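Local atomic coordinates of cupin type-2 domain-containing protein (Neisseria meningitidis, PDB entry 2I45), a protein that is of unknown function but has the cupin fold, a small beta-barrel whose relatives often bind a metal ion or small ligand. Residues E4-K9 against I24-F29; F31-L36 against S94-E99. All coordinates share one frame; numbering follows the deposited sequence.

Interaction 1. Residues E4-K9 against I24-F29; sequences ETINLK and INRHGF
Glu4 faces Arg26, and Ile6 faces Ile24, with the two backbones too far apart to pair as strands: the CA atoms are 7.6 Å apart at Glu4 and Arg26, 8.8 Å at Ile6 and Ile24. Residues 4-9 are the N-terminal arm of a cupin fold, turning into helix 8-13, while residues 24-29 finish one strand of a beta-hairpin and pass through His27 and Gly28 into the next. Side chains therefore do most of the bridging. Arg26 spans much of the gap: its CG lies anti to the carbonyl carbon (chi1 -66°), and the chain then bends at chi2 and chi3. Ile6 meets the guanidinium tip to tip, Ile6 CD1 lying over one face and off toward the rim, 3.3 Å from Arg26 NH1. The backbone of Glu4 comes up at the edge of the same group, in its plane, with Glu4 O 3.3 Å from Arg26 NH1. Arg26 NE gives a hydrogen bond to Asn25 O (3.0 Å), which lies in the guanidinium plane and so helps fix its rotation; the donor stands above the carbonyl plane. CD1 of Ile6 also touches CG2 of Ile24 at 3.8 Å, a tip-to-tip apolar contact beside His11 of the helix. Ile6 and Asn7 pair antiparallel with a strand of the second subunit, so the arm carries strand pairing across the dimer interface, where Arg26 and His27 pack on Val78 of the second subunit. Asn7 is the N-cap of helix 8-13, its OD1 accepting from Gln10 N. At the hairpin turn the extended Glu4 side chain crosses that of His27 at about a right angle, carboxylate and ring planes 63° apart, and Glu4 OE2 sits in the ring plane at its edge, 3.2 Å from His27 CE1.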
loop_
_atom_site.group_PDB
_atom_site.type_symbol
_atom_site.label_atom_id
_atom_site.label_comp_id
_atom_site.label_asym_id
_atom_site.label_seq_id
_atom_site.Cartn_x
_atom_site.Cartn_y
_atom_site.Cartn_z
ATOM N N GLU B 4 -14.798 -6.956 -1.202
ATOM C CA GLU B 4 -13.718 -6.892 -0.208
ATOM C C GLU B 4 -12.480 -6.106 -0.700
ATOM O O GLU B 4 -11.444 -6.106 -0.040
ATOM C CB GLU B 4 -13.308 -8.312 0.164
ATOM C CG GLU B 4 -12.812 -8.452 1.595
ATOM C CD GLU B 4 -11.983 -9.725 1.787
ATOM O OE1 GLU B 4 -12.535 -10.835 1.644
ATOM O OE2 GLU B 4 -10.768 -9.620 2.075
ATOM N N THR B 5 -12.562 -5.451 -1.855
ATOM C CA THR B 5 -11.426 -4.694 -2.376
ATOM C C THR B 5 -11.694 -3.224 -2.150
ATOM O O THR B 5 -12.839 -2.840 -1.869
ATOM C CB THR B 5 -11.239 -4.832 -3.890
ATOM O OG1 THR B 5 -12.186 -3.991 -4.574
ATOM C CG2 THR B 5 -11.387 -6.251 -4.337
ATOM N N ILE B 6 -10.668 -2.395 -2.331
ATOM C CA ILE B 6 -10.765 -0.994 -2.068
ATOM C C ILE B 6 -10.316 -0.271 -3.336
ATOM O O ILE B 6 -9.131 -0.293 -3.672
ATOM C CB ILE B 6 -9.761 -0.608 -0.991
ATOM C CG1 ILE B 6 -9.769 -1.584 0.175
ATOM C CG2 ILE B 6 -10.002 0.790 -0.514
ATOM C CD1 ILE B 6 -10.910 -1.425 1.096
ATOM N N ASN B 7 -11.237 0.364 -4.048
ATOM C CA ASN B 7 -10.782 1.259 -5.084
ATOM C C ASN B 7 -10.423 2.639 -4.531
ATOM O O ASN B 7 -11.254 3.569 -4.405
ATOM C CB ASN B 7 -11.718 1.366 -6.257
ATOM C CG ASN B 7 -11.074 2.072 -7.396
ATOM O OD1 ASN B 7 -10.676 3.246 -7.306
ATOM N ND2 ASN B 7 -10.909 1.365 -8.471
ATOM N N LEU B 8 -9.150 2.727 -4.189
ATOM C CA LEU B 8 -8.494 3.952 -3.818
ATOM C C LEU B 8 -9.108 5.149 -4.501
ATOM O O LEU B 8 -9.728 5.953 -3.798
ATOM C CB LEU B 8 -6.982 3.845 -4.072
ATOM C CG LEU B 8 -6.028 3.390 -2.949
ATOM C CD1 LEU B 8 -6.689 2.604 -1.725
ATOM C CD2 LEU B 8 -4.789 2.686 -3.497
ATOM N N LYS B 9 -8.988 5.274 -5.831
ATOM C CA LYS B 9 -9.490 6.481 -6.517
ATOM C C LYS B 9 -10.939 6.828 -6.133
ATOM O O LYS B 9 -11.242 7.916 -5.627
ATOM C CB LYS B 9 -9.380 6.390 -8.048
ATOM C CG LYS B 9 -7.947 6.256 -8.613
ATOM C CD LYS B 9 -7.067 7.500 -8.398
ATOM C CE LYS B 9 -6.271 7.862 -9.672
ATOM N NZ LYS B 9 -7.086 7.926 -11.001
ATOM N N ILE B 24 -10.928 2.570 6.760
ATOM C CA ILE B 24 -11.498 1.261 6.390
ATOM C C ILE B 24 -10.785 0.085 7.111
ATOM O O ILE B 24 -9.527 0.087 7.228
ATOM C CB ILE B 24 -11.432 1.067 4.860
ATOM C CG1 ILE B 24 -11.886 2.347 4.128
ATOM C CG2 ILE B 24 -12.259 -0.098 4.415
ATOM C CD1 ILE B 24 -11.705 2.282 2.672
ATOM N N ASN B 25 -11.569 -0.898 7.583
ATOM C CA ASN B 25 -11.027 -2.172 8.072
ATOM C C ASN B 25 -11.102 -3.416 7.145
ATOM O O ASN B 25 -12.120 -3.682 6.515
ATOM C CB ASN B 25 -11.702 -2.538 9.395
ATOM C CG ASN B 25 -11.388 -1.563 10.493
ATOM O OD1 ASN B 25 -12.304 -1.022 11.152
ATOM N ND2 ASN B 25 -10.079 -1.312 10.707
ATOM N N ARG B 26 -10.046 -4.222 7.117
ATOM C CA ARG B 26 -10.034 -5.441 6.301
ATOM C C ARG B 26 -9.154 -6.404 7.039
ATOM O O ARG B 26 -7.936 -6.255 6.966
ATOM C CB ARG B 26 -9.409 -5.243 4.889
ATOM C CG ARG B 26 -10.134 -4.337 3.882
ATOM C CD ARG B 26 -11.466 -4.942 3.401
ATOM N NE ARG B 26 -12.528 -3.956 3.600
ATOM C CZ ARG B 26 -13.292 -3.408 2.658
ATOM N NH1 ARG B 26 -13.195 -3.748 1.366
ATOM N NH2 ARG B 26 -14.182 -2.496 3.026
ATOM N N HIS B 27 -9.729 -7.390 7.733
ATOM C CA HIS B 27 -8.904 -8.314 8.523
ATOM C C HIS B 27 -7.959 -7.540 9.470
ATOM O O HIS B 27 -8.373 -6.525 10.021
ATOM C CB HIS B 27 -8.141 -9.270 7.593
ATOM C CG HIS B 27 -9.043 -10.145 6.769
ATOM N ND1 HIS B 27 -9.348 -9.873 5.441
ATOM C CD2 HIS B 27 -9.724 -11.280 7.094
ATOM C CE1 HIS B 27 -10.161 -10.814 4.980
ATOM N NE2 HIS B 27 -10.409 -11.674 5.963
ATOM N N GLY B 28 -6.710 -7.993 9.656
ATOM C CA GLY B 28 -5.720 -7.321 10.536
ATOM C C GLY B 28 -5.032 -6.107 9.886
ATOM O O GLY B 28 -3.788 -5.908 10.004
ATOM N N PHE B 29 -5.829 -5.297 9.192
ATOM C CA PHE B 29 -5.348 -4.017 8.659
ATOM C C PHE B 29 -6.347 -2.893 8.749
ATOM O O PHE B 29 -7.551 -3.106 8.543
ATOM C CB PHE B 29 -4.926 -4.149 7.219
ATOM C CG PHE B 29 -3.651 -4.881 7.041
ATOM C CD1 PHE B 29 -2.445 -4.294 7.423
ATOM C CD2 PHE B 29 -3.646 -6.155 6.477
ATOM C CE1 PHE B 29 -1.228 -4.983 7.265
ATOM C CE2 PHE B 29 -2.454 -6.850 6.275
ATOM C CZ PHE B 29 -1.235 -6.278 6.679
#

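Interaction 2. Residues F31-L36 against S94-E99; sequences FHLVKL and SLVLIE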
loop_
_atom_site.group_PDB
_atom_site.type_symbol
_atom_site.label_atom_id
_atom_site.label_comp_id
_atom_site.label_asym_id
_atom_site.label_seq_id
_atom_site.Cartn_x
_atom_site.Cartn_y
_atom_site.Cartn_z
ATOM N N PHE B 31 -7.055 1.027 7.180
ATOM C CA PHE B 31 -6.610 1.996 6.129
ATOM C C PHE B 31 -7.220 3.329 6.436
ATOM O O PHE B 31 -8.429 3.416 6.719
ATOM C CB PHE B 31 -6.925 1.543 4.702
ATOM C CG PHE B 31 -6.437 0.135 4.374
ATOM C CD1 PHE B 31 -5.302 -0.075 3.595
ATOM C CD2 PHE B 31 -7.094 -0.979 4.834
ATOM C CE1 PHE B 31 -4.836 -1.368 3.278
ATOM C CE2 PHE B 31 -6.607 -2.268 4.542
ATOM C CZ PHE B 31 -5.495 -2.449 3.753
ATOM N N HIS B 32 -6.358 4.346 6.438
ATOM C CA HIS B 32 -6.774 5.716 6.552
ATOM C C HIS B 32 -6.620 6.381 5.159
ATOM O O HIS B 32 -5.552 6.283 4.512
ATOM C CB HIS B 32 -5.909 6.400 7.589
ATOM C CG HIS B 32 -6.129 5.920 8.995
ATOM N ND1 HIS B 32 -6.519 6.764 10.016
ATOM C CD2 HIS B 32 -6.021 4.688 9.550
ATOM C CE1 HIS B 32 -6.635 6.071 11.141
ATOM N NE2 HIS B 32 -6.337 4.806 10.886
ATOM N N LEU B 33 -7.689 7.001 4.671
ATOM C CA LEU B 33 -7.601 7.790 3.416
ATOM C C LEU B 33 -7.913 9.214 3.824
ATOM O O LEU B 33 -8.933 9.458 4.455
ATOM C CB LEU B 33 -8.570 7.335 2.315
ATOM C CG LEU B 33 -8.706 5.837 1.998
ATOM C CD1 LEU B 33 -9.902 5.468 1.171
ATOM C CD2 LEU B 33 -7.504 5.339 1.371
ATOM N N VAL B 34 -7.007 10.134 3.488
ATOM C CA VAL B 34 -7.085 11.506 3.963
ATOM C C VAL B 34 -6.457 12.341 2.926
ATOM O O VAL B 34 -5.598 11.862 2.205
ATOM C CB VAL B 34 -6.145 11.770 5.100
ATOM C CG1 VAL B 34 -6.755 12.794 6.040
ATOM C CG2 VAL B 34 -5.758 10.506 5.748
ATOM N N LYS B 35 -6.819 13.613 2.877
ATOM C CA LYS B 35 -6.171 14.477 1.936
ATOM C C LYS B 35 -5.463 15.513 2.747
ATOM O O LYS B 35 -5.983 15.914 3.718
ATOM C CB LYS B 35 -7.195 15.061 0.994
ATOM C CG LYS B 35 -7.802 13.996 0.073
ATOM C CD LYS B 35 -8.639 14.615 -1.113
ATOM C CE LYS B 35 -9.299 13.527 -1.935
ATOM N NZ LYS B 35 -10.096 14.022 -3.130
ATOM N N LEU B 36 -4.259 15.914 2.321
ATOM C CA LEU B 36 -3.331 16.838 2.989
ATOM C C LEU B 36 -3.016 18.089 2.171
ATOM O O LEU B 36 -2.774 17.997 0.940
ATOM C CB LEU B 36 -2.008 16.120 3.154
ATOM C CG LEU B 36 -1.782 15.472 4.503
ATOM C CD1 LEU B 36 -3.048 14.895 5.220
ATOM C CD2 LEU B 36 -0.720 14.438 4.361
ATOM N N SER B 94 -3.305 13.210 -1.804
ATOM C CA SER B 94 -4.145 12.113 -1.346
ATOM C C SER B 94 -3.316 10.912 -0.968
ATOM O O SER B 94 -2.497 10.458 -1.762
ATOM C CB SER B 94 -5.110 11.728 -2.434
ATOM O OG SER B 94 -5.805 12.893 -2.831
ATOM N N LEU B 95 -3.579 10.369 0.218
ATOM C CA LEU B 95 -2.656 9.454 0.840
ATOM C C LEU B 95 -3.337 8.314 1.578
ATOM O O LEU B 95 -4.269 8.548 2.343
ATOM C CB LEU B 95 -1.839 10.260 1.852
ATOM C CG LEU B 95 -1.316 9.616 3.166
ATOM C CD1 LEU B 95 -0.030 8.823 2.963
ATOM C CD2 LEU B 95 -0.988 10.658 4.205
ATOM N N VAL B 96 -2.831 7.096 1.396
ATOM C CA VAL B 96 -3.251 5.983 2.219
ATOM C C VAL B 96 -2.254 5.691 3.317
ATOM O O VAL B 96 -1.050 5.499 3.065
ATOM C CB VAL B 96 -3.424 4.673 1.436
ATOM C CG1 VAL B 96 -3.953 3.585 2.409
ATOM C CG2 VAL B 96 -4.335 4.867 0.296
ATOM N N LEU B 97 -2.753 5.653 4.530
ATOM C CA LEU B 97 -1.983 5.063 5.603
ATOM C C LEU B 97 -2.397 3.635 5.853
ATOM O O LEU B 97 -3.590 3.346 5.741
ATOM C CB LEU B 97 -2.215 5.825 6.903
ATOM C CG LEU B 97 -1.112 6.804 7.298
ATOM C CD1 LEU B 97 -1.320 8.146 6.607
ATOM C CD2 LEU B 97 -1.036 6.964 8.824
ATOM N N ILE B 98 -1.448 2.774 6.247
ATOM C CA ILE B 98 -1.751 1.387 6.587
ATOM C C ILE B 98 -1.161 0.936 7.944
ATOM O O ILE B 98 -0.016 1.203 8.252
ATOM C CB ILE B 98 -1.289 0.402 5.460
ATOM C CG1 ILE B 98 -1.983 0.731 4.160
ATOM C CG2 ILE B 98 -1.613 -1.003 5.787
ATOM C CD1 ILE B 98 -1.089 1.318 3.098
ATOM N N GLU B 99 -1.932 0.208 8.726
ATOM C CA GLU B 99 -1.417 -0.344 9.943
ATOM C C GLU B 99 -2.012 -1.689 10.176
ATOM O O GLU B 99 -3.019 -1.973 9.576
ATOM C CB GLU B 99 -1.779 0.562 11.103
ATOM C CG GLU B 99 -3.154 1.238 11.019
ATOM C CD GLU B 99 -3.427 2.103 12.279
ATOM O OE1 GLU B 99 -3.636 1.505 13.406
ATOM O OE2 GLU B 99 -3.399 3.369 12.100
#
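Phe31 to Lys35 pair residue by residue with Ile98 to Ser94 as neighbouring antiparallel strands, 4.7 Å apart at the closest approach of their axes, with N-to-C directions 161° apart. His32 and Leu97 form a hydrogen-bonded pair, His32 N giving to Leu97 O (3.0 Å) and Leu97 N to His32 O (2.9 Å). At Val34 and Leu95 the strands part slightly, and the bond from Val34 N to Leu95 O is weak. Val96 CA and Phe31 CA add C-H...O contacts to His32 O and Leu97 O. Phe31, Leu33, Val96 and Ile98 point to one face of the sheet. The Phe31 ring brings CD1 to within 3.5 Å of Ile98 CG1, and Val96 CG1 meets its edge near the ring plane. Leu33 and Val96 lie side by side, pointing the same way, with Leu33 CD2 3.4 Å from Val96 CG2. In the cupin beta-barrel this face meets the N-terminal helix 8-13, Leu8 touching Val96, and His11 and Leu12 touching Leu33. On the face of His32, Val34, Leu95 and Leu97, the CB atoms of His32 and Leu97 are 3.8 Å apart, and Leu52 of strand 50-56 packs against Leu95 and Leu97. Leu36 CD2 meets Leu95 CD2 at 3.8 Å. Glu99 CG sits between the backbone N and the carbonyl carbon (chi1 36°), and the extended chain carries the carboxylate toward His32, nearly parallel to the imidazole (10° between planes). His32 NE2 is hydrogen-bonded to Gln30 OE1, with Glu99 OE2 3.5 Å from that same nitrogen.

How the interactions relate
Both segments of interaction 1 precede those of interaction 2 in the sequence, and the centres lie about 11 Å apart. The hairpin joins them: strand 22-26, which carries the second half of interaction 1, borders strand 29-37 in the five-stranded sheet, and strand 92-99 follows on the other side of 29-37. Ile24 N and Phe31 O make a probable hydrogen bond between the two contacts, and Phe29 packs on Ile98. Interaction 2 lies about 4 Å from the centre of the subunit, interaction 1 about 15 Å from it, at the border strand of the sheet. Both touch the second subunit, interaction 1 through the arm and the hairpin, interaction 2 through Phe31 on Met76 of that subunit.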